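Local atomic coordinates of lectin (Colocasia esculenta, PDB entry 5T1X), a protein that probably binds mannose-containing glycans, as expected of a GNA-related plant lectin. Residues G19-T22 with Q27-M30; L66-D71 with T75-N80. One frame throughout, in Å; residues are numbered along the deposited sequence.

Overall arrangement
Both contacts are antiparallel beta hairpins, each at the edge of its own sheet of the beta-prism fold expected for a GNA-related lectin, and each pairs its sheet's outermost strand with the one next to it. Both are partly buried: L21 and L28 in contact 1 and L66 and I68 in contact 2 lie in the interior, while a polar pair lies toward the surface, R20 with Q27 in contact 1 and K69 with T75 in contact 2. Contact 1 keeps a regular register along 20-22 and 27-29, whereas contact 2 carries a classic beta bulge and also packs against the neighbouring subunit. Their centres are about 16 Å apart, and M30 SD touches I68 CG1 at 4.0 Å.

Contact 1 (G19-T22 with Q27-M30); sequences GRLT and QLVM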
loop_
_atom_site.group_PDB
_atom_site.type_symbol
_atom_site.label_atom_id
_atom_site.label_comp_id
_atom_site.label_asym_id
_atom_site.label_seq_id
_atom_site.Cartn_x
_atom_site.Cartn_y
_atom_site.Cartn_z
ATOM N N GLY B 19 -2.838 18.949 -0.894
ATOM C CA GLY B 19 -2.008 17.879 -0.346
ATOM C C GLY B 19 -2.098 16.693 -1.288
ATOM O O GLY B 19 -3.137 16.498 -1.934
ATOM N N ARG B 20 -1.015 15.916 -1.429
ATOM C CA ARG B 20 -1.032 14.862 -2.439
ATOM C C ARG B 20 -0.157 13.660 -2.154
ATOM O O ARG B 20 0.784 13.730 -1.355
ATOM C CB ARG B 20 -0.540 15.470 -3.777
ATOM C CG ARG B 20 0.947 15.902 -3.777
ATOM C CD ARG B 20 1.268 16.863 -4.896
ATOM N NE ARG B 20 0.598 18.143 -4.658
ATOM C CZ ARG B 20 0.194 18.973 -5.609
ATOM N NH1 ARG B 20 0.413 18.690 -6.886
ATOM N NH2 ARG B 20 -0.425 20.099 -5.290
ATOM N N LEU B 21 -0.434 12.578 -2.898
ATOM C CA LEU B 21 0.429 11.414 -3.003
ATOM C C LEU B 21 1.206 11.562 -4.291
ATOM O O LEU B 21 0.680 12.113 -5.269
ATOM C CB LEU B 21 -0.347 10.077 -2.997
ATOM C CG LEU B 21 -1.325 9.821 -1.853
ATOM C CD1 LEU B 21 -1.850 8.416 -1.925
ATOM C CD2 LEU B 21 -0.676 10.075 -0.487
ATOM N N THR B 22 2.467 11.120 -4.295
ATOM C CA THR B 22 3.321 11.183 -5.479
ATOM C C THR B 22 4.053 9.860 -5.636
ATOM O O THR B 22 4.443 9.246 -4.642
ATOM C CB THR B 22 4.325 12.357 -5.412
ATOM O OG1 THR B 22 5.148 12.217 -4.248
ATOM C CG2 THR B 22 3.647 13.729 -5.383
ATOM N N GLN B 27 0.616 11.670 -9.641
ATOM C CA GLN B 27 0.185 12.410 -8.449
ATOM C C GLN B 27 -1.292 12.160 -8.189
ATOM O O GLN B 27 -2.052 12.031 -9.142
ATOM C CB GLN B 27 0.398 13.934 -8.593
ATOM C CG GLN B 27 1.807 14.387 -8.928
ATOM C CD GLN B 27 1.814 15.878 -9.150
ATOM O OE1 GLN B 27 1.774 16.666 -8.205
ATOM N NE2 GLN B 27 1.803 16.296 -10.407
ATOM N N LEU B 28 -1.697 12.116 -6.920
ATOM C CA LEU B 28 -3.107 12.030 -6.527
ATOM C C LEU B 28 -3.320 13.205 -5.606
ATOM O O LEU B 28 -2.808 13.199 -4.492
ATOM C CB LEU B 28 -3.496 10.672 -5.885
ATOM C CG LEU B 28 -4.975 10.550 -5.454
ATOM C CD1 LEU B 28 -5.923 10.521 -6.673
ATOM C CD2 LEU B 28 -5.205 9.318 -4.597
ATOM N N VAL B 29 -4.020 14.249 -6.090
ATOM C CA VAL B 29 -4.150 15.514 -5.364
ATOM C C VAL B 29 -5.569 15.756 -4.831
ATOM O O VAL B 29 -6.511 15.749 -5.608
ATOM C CB VAL B 29 -3.721 16.724 -6.268
ATOM C CG1 VAL B 29 -3.585 17.999 -5.439
ATOM C CG2 VAL B 29 -2.417 16.442 -7.024
ATOM N N MET B 30 -5.697 16.064 -3.521
ATOM C CA MET B 30 -6.969 16.532 -2.954
ATOM C C MET B 30 -6.924 18.038 -3.070
ATOM O O MET B 30 -6.369 18.720 -2.202
ATOM C CB MET B 30 -7.173 16.070 -1.491
ATOM C CG MET B 30 -8.481 16.570 -0.877
ATOM S SD MET B 30 -9.932 15.828 -1.670
ATOM C CE MET B 30 -10.577 17.229 -2.593
#
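The hairpin of strands 19-23 and 26-30 forms an edge of one sheet of the lectin, and its clearest side-chain pair is R20 with Q27, lying next to each other on the outer face. R20 NH1 donates to Q27 OE1 at 2.8 Å; the oxygen sits almost exactly in the guanidinium plane, while seen from the amide the donor is tilted out of the carbonyl plane. The two flat groups are turned 28° against each other. The bend at chi3 (68°) turns the guanidinium so that one face, toward its rim, rests on V29 CG2, 3.6 Å from NH1. Beyond the pair, R20 NH2 bonds to D18 O and NE is hydrogen-bonded close by in the chain, so all three guanidinium nitrogens are held. T22 stands on the same face, its CG2 alongside Q27 CG at 4.0 Å.

The strands are joined between L21 and L28 by reciprocal backbone bonds, L21 N to L28 O and L28 N to L21 O, both 2.9 Å. R20 with V29 and T22 with Q27 are the flanking non-hydrogen-bonded pairs. On the inner face the side chains of L21 and L28 approach through their CB atoms, 4.3 Å apart, and both reach L90 of strand 89-92; L21 also meets L15 and F4, and L28 meets L36 and L38. Strand 26-30 bonds onward to strand 36-39, through Q27 with Y39 and V29 with V37. An apolar inner face of L21, L28 and M30, with R20, T22 and Q27 beside the buried V29 on the outer one, is consistent with a sheet of the beta-prism II fold of GNA-related lectins.

Contact 2 (L66-D71 with T75-N80); sequences LIIKDD and TIWSSN
K69 kinks at chi2 (-70°), which carries its ammonium across to T75, where NZ donates to OG1 at 2.8 Å; F73 O in the turn is a second partner of the same nitrogen. At the other end S79 holds OG between its own backbone N and carbonyl carbon (chi1 58°), and there it takes the N-H of L66 in a nearly straight bond of 3.0 Å. S79 N in turn donates to L66 O at 2.9 Å, and S79 OG also bonds to S81 OG.

Between these ends lies a classic beta bulge: I76 and W77 together stand opposite the single residue I68, and the register slips by one before K69. I68 O takes I76 N at 2.8 Å and, weakly, W77 N at 3.4 Å, while I68 N donates to W77 O. At the bulge I76 CB points toward strand 66-69, 3.8 Å from I68 CG2, and the I76 end runs on to D70 CB. I68 CD1 meets W77 CB, and L66 CD2 reaches W77 CZ3 at 4.0 Å.

W77 and S79 also pack on F101 of the neighbouring subunit. Backbone bonds thus run through the bulge, side-chain bonds of K69 and S79 add to them at the two ends, and I68, I76, L66 and W77 supply the apolar contact. K69 NZ, shared by T75 OG1 and F73 O, and D70 OD1, which takes D72 N and K74 N, tie the turn to the strand ends.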
loop_
_atom_site.group_PDB
_atom_site.type_symbol
_atom_site.label_atom_id
_atom_site.label_comp_id
_atom_site.label_asym_id
_atom_site.label_seq_id
_atom_site.Cartn_x
_atom_site.Cartn_y
_atom_site.Cartn_z
ATOM N N LEU B 66 -13.049 5.343 1.107
ATOM C CA LEU B 66 -12.310 6.593 0.862
ATOM C C LEU B 66 -13.335 7.677 0.602
ATOM O O LEU B 66 -14.164 7.523 -0.296
ATOM C CB LEU B 66 -11.369 6.396 -0.336
ATOM C CG LEU B 66 -10.418 7.554 -0.656
ATOM C CD1 LEU B 66 -9.337 7.724 0.421
ATOM C CD2 LEU B 66 -9.766 7.349 -2.026
ATOM N N ILE B 67 -13.345 8.724 1.429
ATOM C CA ILE B 67 -14.384 9.758 1.335
ATOM C C ILE B 67 -13.794 11.156 1.226
ATOM O O ILE B 67 -12.775 11.451 1.851
ATOM C CB ILE B 67 -15.300 9.659 2.600
ATOM C CG1 ILE B 67 -15.944 8.257 2.738
ATOM C CG2 ILE B 67 -16.404 10.741 2.593
ATOM C CD1 ILE B 67 -16.315 7.882 4.168
ATOM N N ILE B 68 -14.472 12.018 0.449
ATOM C CA ILE B 68 -14.224 13.460 0.404
ATOM C C ILE B 68 -15.352 14.071 1.208
ATOM O O ILE B 68 -16.528 13.858 0.875
ATOM C CB ILE B 68 -14.164 14.082 -1.027
ATOM C CG1 ILE B 68 -13.085 13.438 -1.896
ATOM C CG2 ILE B 68 -14.014 15.628 -0.953
ATOM C CD1 ILE B 68 -13.162 13.950 -3.375
ATOM N N LYS B 69 -15.009 14.825 2.258
ATOM C CA LYS B 69 -15.985 15.535 3.088
ATOM C C LYS B 69 -15.767 17.009 2.948
ATOM O O LYS B 69 -14.622 17.403 2.794
ATOM C CB LYS B 69 -15.794 15.143 4.563
ATOM C CG LYS B 69 -16.274 13.747 4.937
ATOM C CD LYS B 69 -17.790 13.662 4.893
ATOM C CE LYS B 69 -18.338 12.548 5.737
ATOM N NZ LYS B 69 -19.822 12.582 5.767
ATOM N N ASP B 70 -16.821 17.842 3.050
ATOM C CA ASP B 70 -16.601 19.289 3.024
ATOM C C ASP B 70 -16.359 19.755 4.468
ATOM O O ASP B 70 -16.335 18.923 5.383
ATOM C CB ASP B 70 -17.756 20.050 2.340
ATOM C CG ASP B 70 -19.076 20.170 3.084
ATOM O OD1 ASP B 70 -19.156 19.717 4.255
ATOM O OD2 ASP B 70 -20.018 20.752 2.517
ATOM N N ASP B 71 -16.195 21.074 4.680
ATOM C CA ASP B 71 -15.873 21.628 5.999
ATOM C C ASP B 71 -16.898 21.279 7.079
ATOM O O ASP B 71 -16.550 21.289 8.267
ATOM C CB ASP B 71 -15.752 23.155 5.912
ATOM C CG ASP B 71 -15.052 23.782 7.103
ATOM O OD1 ASP B 71 -13.935 23.311 7.460
ATOM O OD2 ASP B 71 -15.589 24.759 7.649
ATOM N N THR B 75 -20.838 14.584 2.849
ATOM C CA THR B 75 -20.149 13.734 1.871
ATOM C C THR B 75 -20.234 14.354 0.470
ATOM O O THR B 75 -21.323 14.655 -0.024
ATOM C CB THR B 75 -20.705 12.292 1.883
ATOM O OG1 THR B 75 -20.537 11.756 3.194
ATOM C CG2 THR B 75 -19.997 11.379 0.869
ATOM N N ILE B 76 -19.065 14.554 -0.151
ATOM C CA ILE B 76 -18.945 15.093 -1.501
ATOM C C ILE B 76 -18.728 13.945 -2.504
ATOM O O ILE B 76 -19.211 13.999 -3.640
ATOM C CB ILE B 76 -17.784 16.130 -1.532
ATOM C CG1 ILE B 76 -18.058 17.323 -0.580
ATOM C CG2 ILE B 76 -17.439 16.574 -2.949
ATOM C CD1 ILE B 76 -19.465 18.035 -0.720
ATOM N N TRP B 77 -17.975 12.919 -2.087
ATOM C CA TRP B 77 -17.640 11.768 -2.920
ATOM C C TRP B 77 -17.245 10.610 -2.031
ATOM O O TRP B 77 -16.687 10.816 -0.953
ATOM C CB TRP B 77 -16.472 12.121 -3.884
ATOM C CG TRP B 77 -16.026 11.002 -4.789
ATOM C CD1 TRP B 77 -16.470 10.736 -6.051
ATOM C CD2 TRP B 77 -14.982 10.055 -4.521
ATOM N NE1 TRP B 77 -15.805 9.641 -6.566
ATOM C CE2 TRP B 77 -14.884 9.207 -5.646
ATOM C CE3 TRP B 77 -14.145 9.812 -3.415
ATOM C CZ2 TRP B 77 -13.969 8.144 -5.709
ATOM C CZ3 TRP B 77 -13.240 8.761 -3.479
ATOM C CH2 TRP B 77 -13.154 7.946 -4.615
ATOM N N SER B 78 -17.525 9.392 -2.485
ATOM C CA SER B 78 -17.090 8.184 -1.809
ATOM C C SER B 78 -16.683 7.140 -2.822
ATOM O O SER B 78 -17.294 7.047 -3.901
ATOM C CB SER B 78 -18.188 7.616 -0.916
ATOM O OG SER B 78 -17.738 6.377 -0.390
ATOM N N SER B 79 -15.697 6.307 -2.451
ATOM C CA SER B 79 -15.274 5.161 -3.269
ATOM C C SER B 79 -16.365 4.094 -3.273
ATOM O O SER B 79 -16.385 3.225 -4.144
ATOM C CB SER B 79 -13.977 4.565 -2.729
ATOM O OG SER B 79 -14.136 4.148 -1.377
ATOM N N ASN B 80 -17.262 4.150 -2.266
ATOM C CA ASN B 80 -18.343 3.186 -2.034
ATOM C C ASN B 80 -17.811 1.761 -1.820
ATOM O O ASN B 80 -18.550 0.793 -2.008
ATOM C CB ASN B 80 -19.399 3.232 -3.126
ATOM C CG ASN B 80 -20.135 4.546 -3.114
ATOM O OD1 ASN B 80 -20.192 5.247 -4.121
ATOM N ND2 ASN B 80 -20.674 4.931 -1.954
#